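Glucose-6-phosphate 1-dehydrogenase (Mycobacterium avium, PDB 4LGV) probably catalyses the NADP-linked oxidation of glucose 6-phosphate to 6-phosphogluconolactone, the entry reaction of the oxidative pentose phosphate pathway. Local coordinates at residues T47-Y52 with K86-T91; R53-E58 with D94-R99; H226-E231 with F336-K341; A342-V347 with G460-E465. All blocks are in the same frame, centred on the assembly; numbering follows the deposited sequence.

Interaction 1: T47-Y52 with K86-T91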
loop_
_atom_site.group_PDB
_atom_site.type_symbol
_atom_site.label_atom_id
_atom_site.label_comp_id
_atom_site.label_asym_id
_atom_site.label_seq_id
_atom_site.Cartn_x
_atom_site.Cartn_y
_atom_site.Cartn_z
ATOM N N THR A 47 26.426 -37.953 -19.361
ATOM C CA THR A 47 26.311 -38.716 -18.094
ATOM C C THR A 47 27.643 -39.218 -17.558
ATOM O O THR A 47 27.957 -39.058 -16.378
ATOM C CB THR A 47 25.336 -39.890 -18.205
ATOM O OG1 THR A 47 24.128 -39.447 -18.833
ATOM C CG2 THR A 47 25.047 -40.456 -16.870
ATOM N N PHE A 48 28.455 -39.803 -18.433
ATOM C CA PHE A 48 29.781 -40.265 -18.021
ATOM C C PHE A 48 30.658 -39.157 -17.417
ATOM O O PHE A 48 31.261 -39.329 -16.339
ATOM C CB PHE A 48 30.507 -40.919 -19.157
ATOM C CG PHE A 48 30.048 -42.315 -19.443
ATOM C CD1 PHE A 48 30.019 -43.258 -18.457
ATOM C CD2 PHE A 48 29.706 -42.693 -20.738
ATOM C CE1 PHE A 48 29.617 -44.528 -18.727
ATOM C CE2 PHE A 48 29.301 -43.994 -21.016
ATOM C CZ PHE A 48 29.250 -44.907 -20.003
ATOM N N ARG A 49 30.715 -38.025 -18.088
ATOM C CA ARG A 49 31.415 -36.852 -17.548
ATOM C C ARG A 49 30.886 -36.403 -16.176
ATOM O O ARG A 49 31.653 -36.126 -15.252
ATOM C CB ARG A 49 31.297 -35.698 -18.539
ATOM C CG ARG A 49 32.253 -34.562 -18.236
ATOM C CD ARG A 49 31.816 -33.283 -18.920
ATOM N NE ARG A 49 32.726 -32.229 -18.586
ATOM C CZ ARG A 49 32.765 -31.037 -19.174
ATOM N NH1 ARG A 49 31.893 -30.714 -20.137
ATOM N NH2 ARG A 49 33.660 -30.144 -18.759
ATOM N N ALA A 50 29.575 -36.369 -16.033
ATOM C CA ALA A 50 28.944 -35.973 -14.768
ATOM C C ALA A 50 29.283 -36.946 -13.629
ATOM O O ALA A 50 29.649 -36.499 -12.551
ATOM C CB ALA A 50 27.464 -35.885 -14.949
ATOM N N LEU A 51 29.255 -38.262 -13.909
ATOM C CA LEU A 51 29.650 -39.219 -12.928
ATOM C C LEU A 51 31.137 -39.080 -12.541
ATOM O O LEU A 51 31.522 -39.143 -11.353
ATOM C CB LEU A 51 29.387 -40.638 -13.440
ATOM C CG LEU A 51 27.916 -40.992 -13.633
ATOM C CD1 LEU A 51 27.787 -42.338 -14.326
ATOM C CD2 LEU A 51 27.218 -41.021 -12.314
ATOM N N TYR A 52 31.968 -38.877 -13.552
ATOM C CA TYR A 52 33.402 -38.644 -13.342
ATOM C C TYR A 52 33.613 -37.455 -12.421
ATOM O O TYR A 52 34.449 -37.513 -11.474
ATOM C CB TYR A 52 34.122 -38.441 -14.697
ATOM C CG TYR A 52 35.553 -38.048 -14.572
ATOM C CD1 TYR A 52 36.548 -39.015 -14.421
ATOM C CD2 TYR A 52 35.942 -36.702 -14.576
ATOM C CE1 TYR A 52 37.868 -38.648 -14.209
ATOM C CE2 TYR A 52 37.275 -36.330 -14.401
ATOM C CZ TYR A 52 38.214 -37.299 -14.233
ATOM O OH TYR A 52 39.519 -36.926 -14.070
ATOM N N LYS A 86 37.004 -37.966 -22.011
ATOM C CA LYS A 86 38.077 -37.237 -22.647
ATOM C C LYS A 86 37.555 -36.368 -23.771
ATOM O O LYS A 86 38.022 -35.265 -23.958
ATOM C CB LYS A 86 39.133 -38.198 -23.174
ATOM C CG LYS A 86 39.936 -38.855 -22.071
ATOM C CD LYS A 86 40.902 -39.871 -22.674
ATOM C CE LYS A 86 41.744 -40.538 -21.603
ATOM N NZ LYS A 86 42.648 -41.595 -22.160
ATOM N N ALA A 87 36.596 -36.865 -24.524
ATOM C CA ALA A 87 36.059 -36.095 -25.680
ATOM C C ALA A 87 35.440 -34.777 -25.271
ATOM O O ALA A 87 35.493 -33.842 -26.013
ATOM C CB ALA A 87 35.020 -36.924 -26.450
ATOM N N THR A 88 34.866 -34.702 -24.082
ATOM C CA THR A 88 34.241 -33.454 -23.610
ATOM C C THR A 88 35.231 -32.330 -23.294
ATOM O O THR A 88 34.823 -31.179 -23.152
ATOM C CB THR A 88 33.436 -33.652 -22.319
ATOM O OG1 THR A 88 34.347 -33.922 -21.224
ATOM C CG2 THR A 88 32.405 -34.782 -22.498
ATOM N N GLY A 89 36.519 -32.649 -23.178
ATOM C CA GLY A 89 37.537 -31.637 -22.794
ATOM C C GLY A 89 37.793 -31.585 -21.280
ATOM O O GLY A 89 38.651 -30.867 -20.820
ATOM N N GLU A 90 37.045 -32.373 -20.514
ATOM C CA GLU A 90 37.289 -32.530 -19.075
ATOM C C GLU A 90 38.739 -32.978 -18.784
ATOM O O GLU A 90 39.282 -33.865 -19.470
ATOM C CB GLU A 90 36.291 -33.582 -18.525
ATOM C CG GLU A 90 36.285 -33.749 -17.017
ATOM C CD GLU A 90 35.798 -32.499 -16.327
ATOM O OE1 GLU A 90 34.729 -31.976 -16.692
ATOM O OE2 GLU A 90 36.510 -32.051 -15.434
ATOM N N THR A 91 39.374 -32.348 -17.798
ATOM C CA THR A 91 40.691 -32.780 -17.325
ATOM C C THR A 91 40.578 -34.231 -16.814
ATOM O O THR A 91 39.775 -34.526 -15.932
ATOM C CB THR A 91 41.189 -31.885 -16.186
ATOM O OG1 THR A 91 41.394 -30.543 -16.669
ATOM C CG2 THR A 91 42.537 -32.399 -15.626
HETATM O O HOH W 1 39.979 -34.257 -13.371
#

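Interaction 2: R53-E58 with D94-R99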
loop_
_atom_site.group_PDB
_atom_site.type_symbol
_atom_site.label_atom_id
_atom_site.label_comp_id
_atom_site.label_asym_id
_atom_site.label_seq_id
_atom_site.Cartn_x
_atom_site.Cartn_y
_atom_site.Cartn_z
ATOM N N ARG A 53 32.891 -36.362 -12.673
ATOM C CA ARG A 53 33.081 -35.128 -11.858
ATOM C C ARG A 53 32.601 -35.324 -10.428
ATOM O O ARG A 53 33.208 -34.848 -9.476
ATOM C CB ARG A 53 32.374 -33.929 -12.497
ATOM C CG ARG A 53 33.010 -33.473 -13.809
ATOM C CD ARG A 53 32.099 -32.535 -14.596
ATOM N NE ARG A 53 31.738 -31.303 -13.894
ATOM C CZ ARG A 53 32.415 -30.157 -13.961
ATOM N NH1 ARG A 53 33.473 -30.024 -14.720
ATOM N NH2 ARG A 53 31.983 -29.116 -13.275
ATOM N N LEU A 54 31.531 -36.085 -10.264
ATOM C CA LEU A 54 31.033 -36.367 -8.922
ATOM C C LEU A 54 32.061 -37.226 -8.196
ATOM O O LEU A 54 32.331 -37.007 -7.013
ATOM C CB LEU A 54 29.669 -37.028 -8.970
ATOM C CG LEU A 54 28.477 -36.161 -9.417
ATOM C CD1 LEU A 54 27.285 -37.039 -9.799
ATOM C CD2 LEU A 54 28.056 -35.205 -8.335
ATOM N N GLU A 55 32.674 -38.171 -8.914
ATOM C CA GLU A 55 33.750 -38.984 -8.341
ATOM C C GLU A 55 34.939 -38.152 -7.936
ATOM O O GLU A 55 35.474 -38.319 -6.846
ATOM C CB GLU A 55 34.211 -40.040 -9.336
ATOM C CG GLU A 55 35.235 -41.012 -8.786
ATOM C CD GLU A 55 34.622 -41.914 -7.766
ATOM O OE1 GLU A 55 33.810 -42.779 -8.143
ATOM O OE2 GLU A 55 34.921 -41.745 -6.581
ATOM N N ARG A 56 35.366 -37.252 -8.800
ATOM C CA ARG A 56 36.424 -36.340 -8.426
ATOM C C ARG A 56 36.140 -35.547 -7.148
ATOM O O ARG A 56 37.028 -35.327 -6.360
ATOM C CB ARG A 56 36.752 -35.354 -9.566
ATOM C CG ARG A 56 37.924 -34.420 -9.217
ATOM C CD ARG A 56 38.388 -33.654 -10.447
ATOM N NE ARG A 56 37.331 -32.759 -10.940
ATOM C CZ ARG A 56 37.095 -32.437 -12.219
ATOM N NH1 ARG A 56 37.854 -32.907 -13.200
ATOM N NH2 ARG A 56 36.091 -31.602 -12.502
ATOM N N ARG A 57 34.914 -35.067 -6.993
ATOM C CA ARG A 57 34.497 -34.322 -5.791
ATOM C C ARG A 57 34.193 -35.254 -4.601
ATOM O O ARG A 57 33.728 -34.793 -3.556
ATOM C CB ARG A 57 33.240 -33.506 -6.090
ATOM C CG ARG A 57 33.478 -32.388 -7.072
ATOM C CD ARG A 57 32.368 -31.343 -7.048
ATOM N NE ARG A 57 31.152 -31.855 -7.653
ATOM C CZ ARG A 57 30.876 -31.841 -8.967
ATOM N NH1 ARG A 57 31.724 -31.328 -9.852
ATOM N NH2 ARG A 57 29.730 -32.355 -9.411
ATOM N N GLU A 58 34.434 -36.552 -4.787
ATOM C CA GLU A 58 34.204 -37.578 -3.767
ATOM C C GLU A 58 32.737 -37.666 -3.352
ATOM O O GLU A 58 32.440 -37.998 -2.238
ATOM C CB GLU A 58 35.105 -37.355 -2.553
ATOM C CG GLU A 58 36.600 -37.417 -2.903
ATOM C CD GLU A 58 37.533 -37.059 -1.761
ATOM O OE1 GLU A 58 37.093 -36.529 -0.722
ATOM O OE2 GLU A 58 38.726 -37.295 -1.917
ATOM N N ASP A 94 43.454 -40.429 -14.145
ATOM C CA ASP A 94 43.299 -41.850 -14.240
ATOM C C ASP A 94 42.952 -42.502 -12.909
ATOM O O ASP A 94 42.217 -43.500 -12.902
ATOM C CB ASP A 94 44.535 -42.465 -14.884
ATOM C CG ASP A 94 44.282 -43.889 -15.482
ATOM O OD1 ASP A 94 43.152 -44.249 -15.936
ATOM O OD2 ASP A 94 45.255 -44.664 -15.506
ATOM N N ALA A 95 43.462 -41.982 -11.796
ATOM C CA ALA A 95 43.079 -42.479 -10.472
ATOM C C ALA A 95 41.605 -42.248 -10.188
ATOM O O ALA A 95 40.943 -43.115 -9.608
ATOM C CB ALA A 95 43.922 -41.834 -9.355
ATOM N N VAL A 96 41.090 -41.082 -10.583
ATOM C CA VAL A 96 39.680 -40.754 -10.422
ATOM C C VAL A 96 38.870 -41.691 -11.256
ATOM O O VAL A 96 37.834 -42.196 -10.801
ATOM C CB VAL A 96 39.386 -39.289 -10.810
ATOM C CG1 VAL A 96 37.896 -38.986 -10.787
ATOM C CG2 VAL A 96 40.119 -38.307 -9.868
ATOM N N PHE A 97 39.297 -41.908 -12.499
ATOM C CA PHE A 97 38.554 -42.771 -13.406
ATOM C C PHE A 97 38.520 -44.196 -12.860
ATOM O O PHE A 97 37.480 -44.846 -12.890
ATOM C CB PHE A 97 39.124 -42.770 -14.825
ATOM C CG PHE A 97 38.390 -43.670 -15.756
ATOM C CD1 PHE A 97 37.274 -43.212 -16.378
ATOM C CD2 PHE A 97 38.758 -45.019 -15.918
ATOM C CE1 PHE A 97 36.521 -44.027 -17.198
ATOM C CE2 PHE A 97 37.996 -45.869 -16.738
ATOM C CZ PHE A 97 36.877 -45.346 -17.389
ATOM N N ASP A 98 39.639 -44.648 -12.302
ATOM C CA ASP A 98 39.694 -46.006 -11.740
ATOM C C ASP A 98 38.720 -46.186 -10.575
ATOM O O ASP A 98 38.135 -47.254 -10.437
ATOM C CB ASP A 98 41.125 -46.455 -11.337
ATOM C CG ASP A 98 41.990 -46.875 -12.529
ATOM O OD1 ASP A 98 41.470 -47.002 -13.657
ATOM O OD2 ASP A 98 43.231 -47.080 -12.328
ATOM N N ARG A 99 38.533 -45.150 -9.760
ATOM C CA ARG A 99 37.514 -45.223 -8.673
ATOM C C ARG A 99 36.129 -45.364 -9.266
ATOM O O ARG A 99 35.346 -46.144 -8.796
ATOM C CB ARG A 99 37.525 -44.007 -7.778
ATOM C CG ARG A 99 38.653 -44.004 -6.741
ATOM C CD ARG A 99 38.270 -43.148 -5.540
ATOM N NE ARG A 99 37.824 -41.804 -5.922
ATOM C CZ ARG A 99 38.615 -40.754 -6.117
ATOM N NH1 ARG A 99 39.926 -40.859 -6.015
ATOM N NH2 ARG A 99 38.072 -39.564 -6.401
HETATM O O HOH W 2 39.332 -36.701 -6.392
#

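Interaction 3: H226-E231 with F336-K341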
loop_
_atom_site.group_PDB
_atom_site.type_symbol
_atom_site.label_atom_id
_atom_site.label_comp_id
_atom_site.label_asym_id
_atom_site.label_seq_id
_atom_site.Cartn_x
_atom_site.Cartn_y
_atom_site.Cartn_z
ATOM N N HIS A 226 9.029 -8.803 -19.030
ATOM C CA HIS A 226 9.592 -9.405 -20.253
ATOM C C HIS A 226 10.558 -10.514 -19.865
ATOM O O HIS A 226 11.462 -10.305 -19.049
ATOM C CB HIS A 226 10.395 -8.438 -21.080
ATOM C CG HIS A 226 9.593 -7.376 -21.740
ATOM N ND1 HIS A 226 10.170 -6.413 -22.537
ATOM C CD2 HIS A 226 8.279 -7.074 -21.671
ATOM C CE1 HIS A 226 9.232 -5.595 -22.988
ATOM N NE2 HIS A 226 8.078 -5.961 -22.456
ATOM N N ILE A 227 10.336 -11.687 -20.418
ATOM C CA ILE A 227 11.220 -12.817 -20.209
ATOM C C ILE A 227 11.939 -13.141 -21.514
ATOM O O ILE A 227 11.301 -13.346 -22.548
ATOM C CB ILE A 227 10.423 -14.031 -19.743
ATOM C CG1 ILE A 227 9.890 -13.738 -18.338
ATOM C CG2 ILE A 227 11.308 -15.253 -19.761
ATOM C CD1 ILE A 227 9.010 -14.833 -17.750
ATOM N N THR A 228 13.251 -13.109 -21.478
ATOM C CA THR A 228 14.066 -13.359 -22.664
ATOM C C THR A 228 14.950 -14.545 -22.407
ATOM O O THR A 228 15.698 -14.570 -21.428
ATOM C CB THR A 228 14.958 -12.156 -22.988
ATOM O OG1 THR A 228 14.154 -11.025 -23.341
ATOM C CG2 THR A 228 15.891 -12.481 -24.150
ATOM N N MET A 229 14.864 -15.546 -23.275
ATOM C CA MET A 229 15.819 -16.628 -23.281
ATOM C C MET A 229 16.502 -16.711 -24.645
ATOM O O MET A 229 15.908 -17.151 -25.621
ATOM C CB MET A 229 15.173 -17.963 -23.006
ATOM C CG MET A 229 16.229 -19.038 -23.253
ATOM S SD MET A 229 15.654 -20.626 -22.773
ATOM C CE MET A 229 17.171 -21.523 -23.031
ATOM N N ALA A 230 17.768 -16.324 -24.690
ATOM C CA ALA A 230 18.525 -16.301 -25.934
ATOM C C ALA A 230 19.699 -17.266 -25.893
ATOM O O ALA A 230 20.425 -17.357 -24.884
ATOM C CB ALA A 230 19.006 -14.896 -26.206
ATOM N N GLU A 231 19.866 -18.018 -26.962
ATOM C CA GLU A 231 21.078 -18.840 -27.142
ATOM C C GLU A 231 21.756 -18.385 -28.450
ATOM O O GLU A 231 21.091 -18.208 -29.447
ATOM C CB GLU A 231 20.709 -20.332 -27.179
ATOM C CG GLU A 231 20.162 -20.842 -25.855
ATOM C CD GLU A 231 19.659 -22.267 -25.907
ATOM O OE1 GLU A 231 18.884 -22.610 -26.815
ATOM O OE2 GLU A 231 20.068 -23.067 -25.068
ATOM N N PHE A 336 5.416 -10.737 -21.439
ATOM C CA PHE A 336 5.912 -11.081 -22.746
ATOM C C PHE A 336 7.115 -12.003 -22.594
ATOM O O PHE A 336 7.991 -11.790 -21.756
ATOM C CB PHE A 336 6.301 -9.816 -23.547
ATOM C CG PHE A 336 5.127 -8.931 -23.902
ATOM C CD1 PHE A 336 4.326 -9.238 -24.971
ATOM C CD2 PHE A 336 4.848 -7.827 -23.174
ATOM C CE1 PHE A 336 3.221 -8.456 -25.297
ATOM C CE2 PHE A 336 3.777 -7.016 -23.490
ATOM C CZ PHE A 336 2.960 -7.323 -24.567
ATOM N N LEU A 337 7.168 -12.991 -23.468
ATOM C CA LEU A 337 8.202 -13.982 -23.429
ATOM C C LEU A 337 8.774 -14.203 -24.832
ATOM O O LEU A 337 8.019 -14.257 -25.789
ATOM C CB LEU A 337 7.597 -15.233 -22.895
ATOM C CG LEU A 337 8.515 -16.397 -22.697
ATOM C CD1 LEU A 337 7.922 -17.254 -21.582
ATOM C CD2 LEU A 337 8.674 -17.169 -24.001
ATOM N N ARG A 338 10.107 -14.278 -24.931
ATOM C CA ARG A 338 10.770 -14.605 -26.171
ATOM C C ARG A 338 11.902 -15.557 -25.895
ATOM O O ARG A 338 12.634 -15.430 -24.896
ATOM C CB ARG A 338 11.274 -13.376 -26.900
ATOM C CG ARG A 338 12.355 -12.614 -26.189
ATOM C CD ARG A 338 12.790 -11.393 -26.986
ATOM N NE ARG A 338 13.693 -10.569 -26.177
ATOM C CZ ARG A 338 14.377 -9.533 -26.626
ATOM N NH1 ARG A 338 14.272 -9.172 -27.892
ATOM N NH2 ARG A 338 15.192 -8.860 -25.817
ATOM N N ALA A 339 11.986 -16.573 -26.743
ATOM C CA ALA A 339 13.027 -17.594 -26.638
ATOM C C ALA A 339 13.452 -18.029 -28.037
ATOM O O ALA A 339 12.619 -18.191 -28.917
ATOM C CB ALA A 339 12.516 -18.767 -25.859
ATOM N N GLY A 340 14.744 -18.223 -28.251
ATOM C CA GLY A 340 15.185 -18.683 -29.541
ATOM C C GLY A 340 16.633 -19.038 -29.734
ATOM O O GLY A 340 17.500 -18.583 -29.005
ATOM N N LYS A 341 16.860 -19.865 -30.754
ATOM C CA LYS A 341 18.194 -20.275 -31.203
ATOM C C LYS A 341 18.798 -19.239 -32.138
ATOM O O LYS A 341 18.089 -18.499 -32.815
ATOM C CB LYS A 341 18.111 -21.601 -31.962
ATOM C CG LYS A 341 17.524 -22.736 -31.142
ATOM C CD LYS A 341 18.511 -23.234 -30.085
ATOM C CE LYS A 341 17.965 -24.462 -29.402
ATOM N NZ LYS A 341 18.845 -24.919 -28.317
#

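Interaction 4: A342-V347 with G460-E465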
loop_
_atom_site.group_PDB
_atom_site.type_symbol
_atom_site.label_atom_id
_atom_site.label_comp_id
_atom_site.label_asym_id
_atom_site.label_seq_id
_atom_site.Cartn_x
_atom_site.Cartn_y
_atom_site.Cartn_z
ATOM N N ALA A 342 20.119 -19.212 -32.166
ATOM C CA ALA A 342 20.872 -18.350 -33.069
ATOM C C ALA A 342 20.509 -16.872 -32.868
ATOM O O ALA A 342 20.316 -16.113 -33.831
ATOM C CB ALA A 342 20.664 -18.775 -34.524
ATOM N N LEU A 343 20.447 -16.460 -31.609
ATOM C CA LEU A 343 20.243 -15.057 -31.276
ATOM C C LEU A 343 21.614 -14.466 -30.958
ATOM O O LEU A 343 22.592 -15.206 -30.894
ATOM C CB LEU A 343 19.247 -14.953 -30.111
ATOM C CG LEU A 343 17.823 -15.382 -30.464
ATOM C CD1 LEU A 343 16.831 -14.977 -29.374
ATOM C CD2 LEU A 343 17.330 -14.830 -31.801
ATOM N N PRO A 344 21.692 -13.151 -30.701
ATOM C CA PRO A 344 23.012 -12.544 -30.572
ATOM C C PRO A 344 23.833 -12.922 -29.353
ATOM O O PRO A 344 25.057 -12.775 -29.383
ATOM C CB PRO A 344 22.714 -11.043 -30.526
ATOM C CG PRO A 344 21.378 -10.906 -31.159
ATOM C CD PRO A 344 20.633 -12.134 -30.707
ATOM N N HIS A 345 23.184 -13.347 -28.278
ATOM C CA HIS A 345 23.890 -13.666 -27.042
ATOM C C HIS A 345 23.303 -14.874 -26.335
ATOM O O HIS A 345 22.201 -15.308 -26.646
ATOM C CB HIS A 345 23.825 -12.487 -26.085
ATOM C CG HIS A 345 24.287 -11.195 -26.681
ATOM N ND1 HIS A 345 25.612 -10.931 -26.965
ATOM C CD2 HIS A 345 23.596 -10.082 -27.028
ATOM C CE1 HIS A 345 25.716 -9.714 -27.470
ATOM N NE2 HIS A 345 24.508 -9.175 -27.511
ATOM N N LYS A 346 24.059 -15.400 -25.370
ATOM C CA LYS A 346 23.554 -16.423 -24.470
ATOM C C LYS A 346 23.131 -15.787 -23.147
ATOM O O LYS A 346 23.980 -15.420 -22.346
ATOM C CB LYS A 346 24.611 -17.497 -24.225
ATOM C CG LYS A 346 24.116 -18.642 -23.373
ATOM C CD LYS A 346 25.264 -19.539 -22.963
ATOM C CE LYS A 346 24.822 -20.576 -21.953
ATOM N NZ LYS A 346 25.812 -21.679 -21.859
ATOM N N VAL A 347 21.824 -15.635 -22.932
ATOM C CA VAL A 347 21.329 -14.981 -21.700
ATOM C C VAL A 347 19.882 -15.291 -21.501
ATOM O O VAL A 347 19.114 -15.356 -22.458
ATOM C CB VAL A 347 21.555 -13.445 -21.749
ATOM C CG1 VAL A 347 20.836 -12.818 -22.942
ATOM C CG2 VAL A 347 21.158 -12.789 -20.469
ATOM N N GLY A 460 22.121 -14.585 -35.652
ATOM C CA GLY A 460 22.824 -13.455 -35.071
ATOM C C GLY A 460 21.917 -12.252 -34.926
ATOM O O GLY A 460 22.324 -11.267 -34.344
ATOM N N SER A 461 20.703 -12.307 -35.465
ATOM C CA SER A 461 19.729 -11.221 -35.246
ATOM C C SER A 461 18.932 -11.511 -33.985
ATOM O O SER A 461 19.060 -12.598 -33.403
ATOM C CB SER A 461 18.777 -11.069 -36.461
ATOM O OG SER A 461 17.816 -12.112 -36.499
ATOM N N TRP A 462 18.101 -10.547 -33.570
ATOM C CA TRP A 462 17.205 -10.726 -32.400
ATOM C C TRP A 462 15.944 -11.494 -32.739
ATOM O O TRP A 462 15.118 -11.727 -31.876
ATOM C CB TRP A 462 16.837 -9.367 -31.739
ATOM C CG TRP A 462 17.827 -9.024 -30.728
ATOM C CD1 TRP A 462 18.741 -8.012 -30.770
ATOM C CD2 TRP A 462 18.099 -9.769 -29.546
ATOM N NE1 TRP A 462 19.564 -8.070 -29.648
ATOM C CE2 TRP A 462 19.179 -9.140 -28.889
ATOM C CE3 TRP A 462 17.509 -10.895 -28.962
ATOM C CZ2 TRP A 462 19.672 -9.597 -27.701
ATOM C CZ3 TRP A 462 18.013 -11.359 -27.778
ATOM C CH2 TRP A 462 19.076 -10.710 -27.156
ATOM N N GLY A 463 15.786 -11.878 -33.995
ATOM C CA GLY A 463 14.629 -12.638 -34.388
ATOM C C GLY A 463 13.749 -11.876 -35.354
ATOM O O GLY A 463 14.057 -10.774 -35.758
ATOM N N PRO A 464 12.635 -12.484 -35.735
ATOM C CA PRO A 464 11.696 -11.838 -36.638
ATOM C C PRO A 464 11.181 -10.489 -36.137
ATOM O O PRO A 464 10.916 -10.325 -34.933
ATOM C CB PRO A 464 10.538 -12.834 -36.741
ATOM C CG PRO A 464 10.791 -13.901 -35.745
ATOM C CD PRO A 464 12.127 -13.717 -35.118
ATOM N N GLU A 465 11.007 -9.549 -37.064
ATOM C CA GLU A 465 10.494 -8.209 -36.762
ATOM C C GLU A 465 9.044 -8.251 -36.226
ATOM O O GLU A 465 8.620 -7.357 -35.505
ATOM C CB GLU A 465 10.587 -7.311 -37.995
#

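Interaction 1: T47-Y52 with K86-T91
Two nitrogens of Arg49 converge on a single oxygen of Glu90, so the guanidinium holds one corner of the carboxylate and not both. NE is 2.8 Å from OE1 of Glu90 and takes its anti lone pair, while NH2 reaches the same OE1 at 3.0 Å from above the carboxylate plane. The oxygen lies in the plane of the guanidinium, yet the two flat groups are tilted 54° apart. Arg49 arrives with its chain extended from CG to NE, whereas Glu90 folds back at chi2 (66°) to bring its carboxylate to meet it. Its other oxygen, OE2, is bound by Arg56, and Arg53 adds a further salt bridge to OE1, so three arginines of one helix share this acid.

Thr88 lies over a face of the guanidinium, with its OG1 3.5 Å from CD of Arg49. That hydroxyl is hydrogen-bonded to the carbonyl O of Ile85 and also accepts from the backbone N of Glu90 at 3.2 Å, an ST turn where the chain leaves helix 74-87. Farther along, Tyr52 sets CE2 3.8 Å from CG of Glu90; its OH is hydrogen-bonded to Asp93 N and shares a water with Thr91 O. The contact exemplifies helix 41-56 packing beside its successor in a Rossmann-type dinucleotide-binding domain, where both helices follow parallel strands of the sheet.

Interaction 2: R53-E58 with D94-R99
Arg99 clasps Glu55 side-on, one nitrogen for the side chain and one for the backbone. NE is 3.0 Å from OE2 of Glu55 in a nearly straight bond (167°), meeting the carboxylate from above its plane. NH2 lies 2.9 Å from the carbonyl O of Glu55, again off the plane of its acceptor. That carbonyl also receives Glu58 N, from the opposite face, in the Schellman motif that ends helix 41-56. Beside this polar grip, CG1 of Val96 packs against the same helix, 3.7 Å from N of Arg56, and CG of Glu55 rests 3.5 Å from O of Val96.

A second shell steadies the arginine. Water 2 donates to Arg56 O at 2.7 Å and accepts from Arg99 NH2 at 3.1 Å, so this nitrogen serves two carbonyls of the helix end, one directly and one through water. Glu55 bends at chi2 (69°), which swings its carboxylate across to Arg99, the two flat groups turned 73° apart, and OE1 finds Arg103, one turn farther along helix 94-103.

With two arginines on one carboxylate, Glu55 would be expected to stay ionised, and the positive charge of Arg99 at a helix C terminus should be favoured by the carbonyls gathered there.

Interaction 3: H226-E231 with F336-K341
Strands 226-230 and 336-340 run side by side in the same direction, their axes 4.6 Å apart at closest and only 6° from parallel. His226 is level with Phe336, and the register holds without slippage to Ala230 beside Gly340. The ladder alternates as parallel strands require: Ile227 N to Phe336 O (2.7 Å), Arg338 N to Ile227 O, Met229 N to Arg338 O and Gly340 N to Met229 O. A last rung, Glu231 N to Gly340 O (3.2 Å), extends the pairing just past the strand ends.

Side chains pair off on both faces. On one, Arg338 runs beside Thr228, pointing the same way, and its NE gives an in-plane N-H to OG1 of Thr228 at 2.9 Å. Here CG of Arg338 sits between its own backbone N and carbonyl carbon (chi1 65°), from where the extended chain brings NE alongside the threonine. On the same face the rings of His226 and Phe336 stand nearly perpendicular (86°), NE2 of His226 being 3.8 Å from CD2 of Phe336; that NE2 is hydrogen-bonded to Glu224. On the other face CB of Met229 and CB of Ala339 approach to 4.0 Å, where both residues touch Val251 and Leu256 of helix 246-264. Beyond the strands, Lys341 NZ forms a salt bridge with OE1 of Glu231 (2.8 Å), met on the syn side.

Buried Arg338 thus has its NE satisfied by an uncharged oxygen, with weak bonds from NH2 to the same OG1 and to Gln478 O, so its charge is probably less directly balanced here than that of Lys341, which meets a carboxylate.

Interaction 4: A342-V347 with G460-E465
A proline laid on a tryptophan, a CH-pi contact, joins two irregular loops of the C-terminal domain. CG of Pro344 stands 3.6 Å from the centroid of the five-membered ring of Trp462, just 11° off its normal, while CD of the same proline lies over the centre of the indole. Leu343 approaches across the tryptophan at about a right angle, its CD1 4.1 Å from CZ3 of Trp462. CG of Leu343 lies anti to its carbonyl carbon (chi1 -68°), and with chi2 near 180° the other methyl, CD2, comes to 3.2 Å from O of Ser461. At the rim, CD2 of His345 comes within 4.0 Å of CZ2 of Trp462, which lies near the plane of the imidazole.

The backbones are pinned by one bond, Gly460 N to Ala342 O at 3.0 Å. Ser461 braces its own loop: OG accepts from Gly463 N at 3.2 Å in an ST turn and is also hydrogen-bonded to Glu458 O.

Around this clasp, Leu343 rests on Ala230 of strand 222-230 and on Tyr457 of strand 454-457. Trp462 also touches Ala230, together with Gln479 and Pro480 near the C terminus, so the paired loops pack where strand 222-230 ends, next to strand 454-457 at the edge of the mixed sheet.

In the fold
From the N terminus, helix 41-56 supplies the first half of both early contacts. Interaction 1 closes a loop over strand 64-68 and helix 74-87, and interaction 2 closes one reaching on to helix 94-103; their segments alternate, so the two cross, and they touch through Glu90 with Arg53 and Arg56. Both lie in the nucleotide-binding domain. Interaction 3 then opens in the C-terminal domain, bringing residues 226-231 and 336-341 together in the mixed sheet. Interaction 4 follows in series, joining the next loop to residues 460-465, and meets interaction 3 through probable backbone hydrogen bonds, Leu343 with Glu231 and Ala230 with Val347. Centres of interactions 1 and 3 are about 30 Å apart, without contact.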